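Local coordinates for conjugal transfer protein TRWB (Escherichia coli, PDB 1E9R), which probably couples DNA processing to the type IV secretion channel in bacterial conjugation, acting as a hexameric ring ATPase that drives DNA transfer, at residues S116-I121 with R170-W175; S133-G138 with E145-G150; R151-E156 with K205-A210. One frame throughout, in Å; residues are numbered along the deposited sequence.

Interaction 1 (S116-I121 with R170-W175)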
loop_
_atom_site.group_PDB
_atom_site.type_symbol
_atom_site.label_atom_id
_atom_site.label_comp_id
_atom_site.label_asym_id
_atom_site.label_seq_id
_atom_site.Cartn_x
_atom_site.Cartn_y
_atom_site.Cartn_z
ATOM N N SER B 116 -17.266 38.379 -6.796
ATOM C CA SER B 116 -15.963 38.101 -6.182
ATOM C C SER B 116 -16.383 37.513 -4.852
ATOM O O SER B 116 -17.441 37.871 -4.344
ATOM C CB SER B 116 -15.156 39.373 -5.926
ATOM O OG SER B 116 -15.482 39.938 -4.660
ATOM N N PHE B 117 -15.576 36.633 -4.273
ATOM C CA PHE B 117 -15.974 36.037 -3.014
ATOM C C PHE B 117 -16.201 37.066 -1.915
ATOM O O PHE B 117 -16.836 36.765 -0.907
ATOM C CB PHE B 117 -14.969 34.970 -2.561
ATOM C CG PHE B 117 -13.720 35.516 -1.938
ATOM C CD1 PHE B 117 -12.661 35.938 -2.720
ATOM C CD2 PHE B 117 -13.598 35.588 -0.556
ATOM C CE1 PHE B 117 -11.495 36.423 -2.130
ATOM C CE2 PHE B 117 -12.441 36.071 0.037
ATOM C CZ PHE B 117 -11.389 36.488 -0.751
ATOM N N PHE B 118 -15.706 38.284 -2.106
ATOM C CA PHE B 118 -15.906 39.323 -1.098
ATOM C C PHE B 118 -17.396 39.535 -0.830
ATOM O O PHE B 118 -17.805 39.826 0.297
ATOM C CB PHE B 118 -15.287 40.656 -1.543
ATOM C CG PHE B 118 -13.804 40.753 -1.316
ATOM C CD1 PHE B 118 -13.300 41.000 -0.046
ATOM C CD2 PHE B 118 -12.908 40.593 -2.369
ATOM C CE1 PHE B 118 -11.916 41.087 0.180
ATOM C CE2 PHE B 118 -11.522 40.680 -2.157
ATOM C CZ PHE B 118 -11.026 40.928 -0.876
ATOM N N ASN B 119 -18.202 39.376 -1.876
ATOM C CA ASN B 119 -19.645 39.574 -1.786
ATOM C C ASN B 119 -20.377 38.604 -0.865
ATOM O O ASN B 119 -21.562 38.807 -0.587
ATOM C CB ASN B 119 -20.289 39.483 -3.177
ATOM C CG ASN B 119 -19.643 40.419 -4.193
ATOM O OD1 ASN B 119 -19.009 41.407 -3.830
ATOM N ND2 ASN B 119 -19.819 40.114 -5.477
ATOM N N GLU B 120 -19.695 37.559 -0.395
ATOM C CA GLU B 120 -20.349 36.568 0.460
ATOM C C GLU B 120 -20.000 36.705 1.929
ATOM O O GLU B 120 -20.521 35.975 2.776
ATOM C CB GLU B 120 -19.994 35.157 -0.001
ATOM C CG GLU B 120 -20.082 34.928 -1.506
ATOM C CD GLU B 120 -21.463 35.186 -2.089
ATOM O OE1 GLU B 120 -22.427 35.396 -1.329
ATOM O OE2 GLU B 120 -21.587 35.166 -3.328
ATOM N N ILE B 121 -19.126 37.647 2.243
ATOM C CA ILE B 121 -18.718 37.823 3.621
ATOM C C ILE B 121 -19.765 38.595 4.410
ATOM O O ILE B 121 -20.101 39.728 4.064
ATOM C CB ILE B 121 -17.362 38.564 3.692
ATOM C CG1 ILE B 121 -16.357 37.911 2.734
ATOM C CG2 ILE B 121 -16.825 38.546 5.121
ATOM C CD1 ILE B 121 -15.987 36.481 3.083
ATOM N N ARG B 170 -7.884 42.193 -7.775
ATOM C CA ARG B 170 -6.629 42.521 -8.426
ATOM C C ARG B 170 -5.595 42.832 -7.346
ATOM O O ARG B 170 -4.457 42.371 -7.412
ATOM C CB ARG B 170 -6.838 43.713 -9.358
ATOM C CG ARG B 170 -5.869 43.786 -10.532
ATOM C CD ARG B 170 -6.592 44.219 -11.812
ATOM N NE ARG B 170 -7.104 43.078 -12.575
ATOM C CZ ARG B 170 -7.934 43.174 -13.615
ATOM N NH1 ARG B 170 -8.362 44.367 -14.021
ATOM N NH2 ARG B 170 -8.329 42.079 -14.261
ATOM N N GLU B 171 -5.998 43.601 -6.340
ATOM C CA GLU B 171 -5.106 43.949 -5.231
ATOM C C GLU B 171 -4.729 42.703 -4.426
ATOM O O GLU B 171 -3.582 42.547 -3.990
ATOM C CB GLU B 171 -5.774 44.966 -4.295
ATOM C CG GLU B 171 -5.491 46.426 -4.635
ATOM C CD GLU B 171 -4.019 46.785 -4.473
ATOM O OE1 GLU B 171 -3.505 46.691 -3.328
ATOM O OE2 GLU B 171 -3.379 47.158 -5.492
ATOM N N LEU B 172 -5.716 41.833 -4.228
ATOM C CA LEU B 172 -5.542 40.585 -3.503
ATOM C C LEU B 172 -4.541 39.716 -4.249
ATOM O O LEU B 172 -3.635 39.135 -3.658
ATOM C CB LEU B 172 -6.883 39.856 -3.403
ATOM C CG LEU B 172 -6.897 38.533 -2.644
ATOM C CD1 LEU B 172 -6.478 38.739 -1.194
ATOM C CD2 LEU B 172 -8.288 37.962 -2.709
ATOM N N PHE B 173 -4.704 39.635 -5.561
ATOM C CA PHE B 173 -3.805 38.831 -6.365
ATOM C C PHE B 173 -2.392 39.408 -6.381
ATOM O O PHE B 173 -1.417 38.657 -6.406
ATOM C CB PHE B 173 -4.342 38.725 -7.788
ATOM C CG PHE B 173 -3.550 37.808 -8.677
ATOM C CD1 PHE B 173 -3.689 36.432 -8.579
ATOM C CD2 PHE B 173 -2.697 38.324 -9.647
ATOM C CE1 PHE B 173 -2.991 35.582 -9.440
ATOM C CE2 PHE B 173 -1.993 37.482 -10.518
ATOM C CZ PHE B 173 -2.141 36.114 -10.416
ATOM N N HIS B 174 -2.277 40.735 -6.364
ATOM C CA HIS B 174 -0.961 41.371 -6.392
ATOM C C HIS B 174 -0.170 41.013 -5.147
ATOM O O HIS B 174 0.956 40.521 -5.209
ATOM C CB HIS B 174 -1.090 42.898 -6.469
ATOM C CG HIS B 174 0.212 43.617 -6.272
ATOM N ND1 HIS B 174 1.223 43.598 -7.214
ATOM C CD2 HIS B 174 0.704 44.296 -5.207
ATOM C CE1 HIS B 174 2.280 44.229 -6.734
ATOM N NE2 HIS B 174 1.992 44.662 -5.518
ATOM N N TRP B 175 -0.777 41.285 -4.005
ATOM C CA TRP B 175 -0.149 41.014 -2.736
ATOM C C TRP B 175 0.211 39.556 -2.531
ATOM O O TRP B 175 1.338 39.237 -2.165
ATOM C CB TRP B 175 -1.074 41.477 -1.615
ATOM C CG TRP B 175 -1.045 42.956 -1.414
ATOM C CD1 TRP B 175 -2.087 43.842 -1.550
ATOM C CD2 TRP B 175 0.100 43.731 -1.057
ATOM N NE1 TRP B 175 -1.649 45.122 -1.298
ATOM C CE2 TRP B 175 -0.312 45.081 -0.994
ATOM C CE3 TRP B 175 1.439 43.411 -0.785
ATOM C CZ2 TRP B 175 0.571 46.109 -0.671
ATOM C CZ3 TRP B 175 2.309 44.428 -0.463
ATOM C CH2 TRP B 175 1.874 45.765 -0.409
#
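F118 and L172 mark the closest backbone approach, yet their CA atoms stay 10.7 Å apart, so the two segments meet through side chains alone. Residues 117-120 form a short 3-10 turn, with backbone bonds from N119 N to S116 O and from E120 N to F117 O, whereas 170-175 is regular helix. L172 reaches across from the helix. Its CG lies anti to the backbone N (chi1 -179°), and methyl CD2 comes to 3.6 Å from F117 CE1, close to the plane of the ring and at its edge. F117 approaches from the opposite direction, its CG set between backbone N and carbonyl carbon (chi1 79°), which swings the ring toward the helix although the CB bond does not aim there. F118 is a looser neighbour, with CE2 4.3 Å from the same L172 CD2. One methyl thus serves both phenylalanines, and about 100 Å² is buried. Helix 141-163 fills in between, A158 touching both rings and L154 and T157 touching L172; W127 and V134 add to the packing round F117. This is apolar packing of the all-helical domain of the coupling protein, where the chain leaving strand 103-105 of the nucleotide-binding sheet enters the helical bundle.

Interaction 2 (S133-G138 with E145-G150); sequences SVVPRG and EWASYG
V135 meets A147 where the chain leaves helix 126-134 and runs past the flank of helix 141-163. V135 is the first residue to abandon helical backbone angles, and its CB bond is directed at the second helix. CB itself stays back, 5.0 Å from A147 CB. From it CG1, anti to the backbone N (chi1 -175°), extends to 3.7 Å from A147 CB and 3.9 Å from A147 O, resting against the flank of one helical turn. CG2, the other branch, lies anti to the carbonyl carbon and makes no close approach to 145-150. A147 CB also has P136 O beside it at 4.0 Å, so the methyl faces a valine branch and a backbone carbonyl lying side by side. Farther round the helix, Y149 OH donates to E145 OE2 over 2.7 Å, meeting the carboxylate on its anti side and 16° out of its plane. This bond ties residues one turn apart on a face turned to other subunits: Y149 meets F212 of the third subunit, and E145 packs on W146 of that subunit. Within the chain, V213 and L214 of helix 201-217 close over V135, while S133 reaches D264 of helix 252-269. The segment 133-138 therefore runs between helices 141-163, 201-217 and 252-269, and a backbone hydrogen bond between R137 and K293 links it to a loop beyond strand 281-285.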
loop_
_atom_site.group_PDB
_atom_site.type_symbol
_atom_site.label_atom_id
_atom_site.label_comp_id
_atom_site.label_asym_id
_atom_site.label_seq_id
_atom_site.Cartn_x
_atom_site.Cartn_y
_atom_site.Cartn_z
ATOM N N SER B 133 -13.702 27.626 -0.102
ATOM C CA SER B 133 -14.379 27.509 -1.405
ATOM C C SER B 133 -13.449 27.910 -2.539
ATOM O O SER B 133 -13.431 27.283 -3.596
ATOM C CB SER B 133 -15.617 28.407 -1.456
ATOM O OG SER B 133 -16.569 28.027 -0.482
ATOM N N VAL B 134 -12.682 28.969 -2.304
ATOM C CA VAL B 134 -11.728 29.480 -3.286
ATOM C C VAL B 134 -10.561 28.510 -3.441
ATOM O O VAL B 134 -10.105 28.244 -4.547
ATOM C CB VAL B 134 -11.183 30.862 -2.850
ATOM C CG1 VAL B 134 -10.121 31.342 -3.823
ATOM C CG2 VAL B 134 -12.326 31.861 -2.767
ATOM N N VAL B 135 -10.087 27.991 -2.315
ATOM C CA VAL B 135 -8.983 27.043 -2.292
ATOM C C VAL B 135 -9.500 25.664 -1.837
ATOM O O VAL B 135 -9.433 25.313 -0.648
ATOM C CB VAL B 135 -7.878 27.527 -1.324
ATOM C CG1 VAL B 135 -6.677 26.603 -1.393
ATOM C CG2 VAL B 135 -7.488 28.959 -1.662
ATOM N N PRO B 136 -10.028 24.864 -2.777
ATOM C CA PRO B 136 -10.534 23.546 -2.382
ATOM C C PRO B 136 -9.491 22.646 -1.721
ATOM O O PRO B 136 -8.289 22.947 -1.716
ATOM C CB PRO B 136 -11.099 22.974 -3.686
ATOM C CG PRO B 136 -10.358 23.700 -4.751
ATOM C CD PRO B 136 -10.240 25.103 -4.213
ATOM N N ARG B 137 -9.972 21.544 -1.145
ATOM C CA ARG B 137 -9.115 20.600 -0.445
ATOM C C ARG B 137 -8.033 20.021 -1.340
ATOM O O ARG B 137 -8.255 19.756 -2.523
ATOM C CB ARG B 137 -9.952 19.465 0.131
ATOM C CG ARG B 137 -10.953 19.903 1.158
ATOM C CD ARG B 137 -10.280 20.479 2.372
ATOM N NE ARG B 137 -11.276 20.785 3.393
ATOM C CZ ARG B 137 -11.016 21.387 4.547
ATOM N NH1 ARG B 137 -9.776 21.757 4.844
ATOM N NH2 ARG B 137 -12.002 21.631 5.402
ATOM N N GLY B 138 -6.857 19.821 -0.767
ATOM C CA GLY B 138 -5.771 19.269 -1.540
ATOM C C GLY B 138 -6.004 17.811 -1.889
ATOM O O GLY B 138 -6.596 17.054 -1.107
ATOM N N GLU B 145 -1.902 20.493 2.970
ATOM C CA GLU B 145 -1.120 21.278 3.918
ATOM C C GLU B 145 -0.833 22.629 3.256
ATOM O O GLU B 145 -1.008 23.685 3.868
ATOM C CB GLU B 145 0.193 20.568 4.263
ATOM C CG GLU B 145 1.041 21.306 5.299
ATOM C CD GLU B 145 2.516 20.874 5.306
ATOM O OE1 GLU B 145 2.865 19.932 4.551
ATOM O OE2 GLU B 145 3.324 21.478 6.064
ATOM N N TRP B 146 -0.418 22.595 1.991
ATOM C CA TRP B 146 -0.121 23.825 1.272
ATOM C C TRP B 146 -1.357 24.692 1.125
ATOM O O TRP B 146 -1.300 25.907 1.343
ATOM C CB TRP B 146 0.425 23.531 -0.117
ATOM C CG TRP B 146 1.606 22.654 -0.117
ATOM C CD1 TRP B 146 2.536 22.524 0.872
ATOM C CD2 TRP B 146 2.019 21.790 -1.176
ATOM N NE1 TRP B 146 3.505 21.629 0.495
ATOM C CE2 TRP B 146 3.211 21.163 -0.759
ATOM C CE3 TRP B 146 1.495 21.485 -2.442
ATOM C CZ2 TRP B 146 3.892 20.244 -1.562
ATOM C CZ3 TRP B 146 2.169 20.573 -3.241
ATOM C CH2 TRP B 146 3.357 19.960 -2.798
ATOM N N ALA B 147 -2.469 24.068 0.738
ATOM C CA ALA B 147 -3.725 24.793 0.549
ATOM C C ALA B 147 -4.053 25.486 1.858
ATOM O O ALA B 147 -4.566 26.598 1.881
ATOM C CB ALA B 147 -4.849 23.825 0.160
ATOM N N SER B 148 -3.730 24.810 2.951
ATOM C CA SER B 148 -3.972 25.335 4.280
ATOM C C SER B 148 -3.243 26.663 4.463
ATOM O O SER B 148 -3.816 27.628 4.967
ATOM C CB SER B 148 -3.497 24.320 5.310
ATOM O OG SER B 148 -3.498 24.878 6.610
ATOM N N TYR B 149 -1.977 26.701 4.059
ATOM C CA TYR B 149 -1.168 27.911 4.163
ATOM C C TYR B 149 -1.765 28.947 3.220
ATOM O O TYR B 149 -1.773 30.143 3.522
ATOM C CB TYR B 149 0.279 27.618 3.756
ATOM C CG TYR B 149 0.998 26.637 4.657
ATOM C CD1 TYR B 149 0.841 26.684 6.038
ATOM C CD2 TYR B 149 1.841 25.660 4.126
ATOM C CE1 TYR B 149 1.504 25.784 6.873
ATOM C CE2 TYR B 149 2.509 24.756 4.951
ATOM C CZ TYR B 149 2.334 24.824 6.325
ATOM O OH TYR B 149 2.981 23.927 7.149
ATOM N N GLY B 150 -2.260 28.476 2.075
ATOM C CA GLY B 150 -2.881 29.360 1.101
ATOM C C GLY B 150 -4.141 30.050 1.617
ATOM O O GLY B 150 -4.362 31.233 1.351
#

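Interaction 3 (R151-E156 with K205-A210)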
loop_
_atom_site.group_PDB
_atom_site.type_symbol
_atom_site.label_atom_id
_atom_site.label_comp_id
_atom_site.label_asym_id
_atom_site.label_seq_id
_atom_site.Cartn_x
_atom_site.Cartn_y
_atom_site.Cartn_z
ATOM N N ARG B 151 -4.970 29.315 2.358
ATOM C CA ARG B 151 -6.192 29.876 2.913
ATOM C C ARG B 151 -5.828 30.890 3.976
ATOM O O ARG B 151 -6.508 31.905 4.120
ATOM C CB ARG B 151 -7.074 28.775 3.508
ATOM C CG ARG B 151 -7.379 27.683 2.505
ATOM C CD ARG B 151 -8.629 26.875 2.806
ATOM N NE ARG B 151 -8.693 25.732 1.900
ATOM C CZ ARG B 151 -8.144 24.553 2.168
ATOM N NH1 ARG B 151 -7.518 24.375 3.323
ATOM N NH2 ARG B 151 -8.176 23.572 1.273
ATOM N N LEU B 152 -4.758 30.610 4.722
ATOM C CA LEU B 152 -4.274 31.522 5.762
ATOM C C LEU B 152 -3.854 32.833 5.093
ATOM O O LEU B 152 -4.279 33.909 5.500
ATOM C CB LEU B 152 -3.068 30.932 6.500
ATOM C CG LEU B 152 -2.375 31.956 7.412
ATOM C CD1 LEU B 152 -3.301 32.353 8.557
ATOM C CD2 LEU B 152 -1.086 31.379 7.952
ATOM N N LEU B 153 -3.015 32.730 4.066
ATOM C CA LEU B 153 -2.562 33.906 3.340
ATOM C C LEU B 153 -3.754 34.606 2.689
ATOM O O LEU B 153 -3.838 35.836 2.684
ATOM C CB LEU B 153 -1.541 33.511 2.271
ATOM C CG LEU B 153 -1.035 34.645 1.371
ATOM C CD1 LEU B 153 -0.468 35.755 2.210
ATOM C CD2 LEU B 153 0.022 34.125 0.429
ATOM N N LEU B 154 -4.683 33.822 2.152
ATOM C CA LEU B 154 -5.851 34.393 1.512
ATOM C C LEU B 154 -6.762 35.133 2.474
ATOM O O LEU B 154 -7.025 36.314 2.282
ATOM C CB LEU B 154 -6.669 33.322 0.802
ATOM C CG LEU B 154 -7.887 33.872 0.047
ATOM C CD1 LEU B 154 -7.429 34.668 -1.170
ATOM C CD2 LEU B 154 -8.792 32.716 -0.378
ATOM N N ARG B 155 -7.238 34.457 3.516
ATOM C CA ARG B 155 -8.165 35.103 4.438
ATOM C C ARG B 155 -7.627 36.331 5.168
ATOM O O ARG B 155 -8.368 37.291 5.392
ATOM C CB ARG B 155 -8.741 34.080 5.429
ATOM C CG ARG B 155 -7.840 33.664 6.562
ATOM C CD ARG B 155 -8.570 32.692 7.485
ATOM N NE ARG B 155 -8.315 31.305 7.125
ATOM C CZ ARG B 155 -7.337 30.573 7.650
ATOM N NH1 ARG B 155 -6.531 31.099 8.561
ATOM N NH2 ARG B 155 -7.153 29.322 7.253
ATOM N N GLU B 156 -6.345 36.325 5.524
ATOM C CA GLU B 156 -5.763 37.477 6.205
ATOM C C GLU B 156 -5.533 38.647 5.241
ATOM O O GLU B 156 -5.813 39.795 5.586
ATOM C CB GLU B 156 -4.455 37.092 6.898
ATOM C CG GLU B 156 -4.661 36.220 8.131
ATOM C CD GLU B 156 -5.698 36.794 9.099
ATOM O OE1 GLU B 156 -5.528 37.941 9.566
ATOM O OE2 GLU B 156 -6.690 36.095 9.397
ATOM N N LYS B 205 9.117 28.707 3.745
ATOM C CA LYS B 205 8.690 27.656 2.846
ATOM C C LYS B 205 7.167 27.622 2.812
ATOM O O LYS B 205 6.545 27.471 1.748
ATOM C CB LYS B 205 9.230 26.323 3.332
ATOM C CG LYS B 205 8.675 25.156 2.574
ATOM C CD LYS B 205 9.300 23.862 3.036
ATOM C CE LYS B 205 8.661 22.682 2.312
ATOM N NZ LYS B 205 9.227 21.379 2.752
ATOM N N ALA B 206 6.569 27.770 3.990
ATOM C CA ALA B 206 5.121 27.785 4.112
ATOM C C ALA B 206 4.546 28.941 3.291
ATOM O O ALA B 206 3.597 28.752 2.535
ATOM C CB ALA B 206 4.729 27.919 5.566
ATOM N N LEU B 207 5.133 30.132 3.423
ATOM C CA LEU B 207 4.667 31.304 2.673
ATOM C C LEU B 207 4.772 31.023 1.180
ATOM O O LEU B 207 3.828 31.269 0.430
ATOM C CB LEU B 207 5.511 32.542 2.996
ATOM C CG LEU B 207 4.845 33.928 2.981
ATOM C CD1 LEU B 207 5.881 34.995 2.655
ATOM C CD2 LEU B 207 3.733 33.969 1.967
ATOM N N THR B 208 5.931 30.517 0.756
ATOM C CA THR B 208 6.167 30.195 -0.647
ATOM C C THR B 208 5.092 29.254 -1.151
ATOM O O THR B 208 4.579 29.429 -2.257
ATOM C CB THR B 208 7.531 29.507 -0.860
ATOM O OG1 THR B 208 8.583 30.458 -0.698
ATOM C CG2 THR B 208 7.621 28.937 -2.244
ATOM N N SER B 209 4.762 28.250 -0.340
ATOM C CA SER B 209 3.735 27.280 -0.712
ATOM C C SER B 209 2.374 27.935 -0.903
ATOM O O SER B 209 1.660 27.640 -1.864
ATOM C CB SER B 209 3.633 26.194 0.345
ATOM O OG SER B 209 4.763 25.360 0.268
ATOM N N ALA B 210 2.024 28.822 0.021
ATOM C CA ALA B 210 0.763 29.537 -0.042
ATOM C C ALA B 210 0.694 30.303 -1.362
ATOM O O ALA B 210 -0.284 30.201 -2.089
ATOM C CB ALA B 210 0.657 30.498 1.147
#
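L153 and A210 bring helices 141-163 and 201-217 together at a CA separation of 6.4 Å, a spacing consistent with one partner being only a methyl. The tight part is small and wholly apolar. L153 CB lies 3.9 Å from A210 CB, and L153 CD2 is at 3.8 Å from that same methyl, so A210 is gripped along two positions of one leucine. CG of L153 stands anti to the backbone N (chi1 177°), which carries CD2 out over the neighbouring helix. There it also meets L207 CD2 at 4.0 Å, the two leucine side chains crossing at a slant one turn along from A210. L184 of helix 181-188 touches both L153 and L207, and F181 and F197 add to the packing round L207, so the leucines are enclosed by other parts of the chain.

Away from this patch the residues turn to other partners, many of them polar. R155 turns to the far side of its helix, its guanidinium lying with one face over R151 O and L152 CA, while NE bonds to Q128 OE1. E156 forms a salt bridge with K159. On the other helix K205, its chain fully extended, is partly exposed and packs on E202 of the second subunit, and T208 OG1 makes a hydrogen bond with S200 OG of that subunit. On the 205-210 side this outer face borders the second subunit, while R155 and E156 are held within the chain. The contact is leucine and alanine side-chain packing between two helices of the all-alpha domain, which in this coupling protein is inserted between strands 103-105 and 243-247 of the RecA-like nucleotide-binding fold.

All three contacts are buried and apolar, and all belong to the helical insertion on one side of the chain's centre. Helix 141-163 links them: it supplies a segment to interactions 2 and 3 and lies beside interaction 1, with helix 126-134 also against it. Interaction 1 is aromatic and aliphatic packing between a turn and a helix; interaction 2 sets a departing loop on a helix; interaction 3 is a close helix-to-helix pairing. Polar chemistry joins interactions 2 and 3, as R151 bonds from 151-156 to V135 O and, weakly, to P136 O. Those two also approach neighbouring subunits more extensively than interaction 1 does.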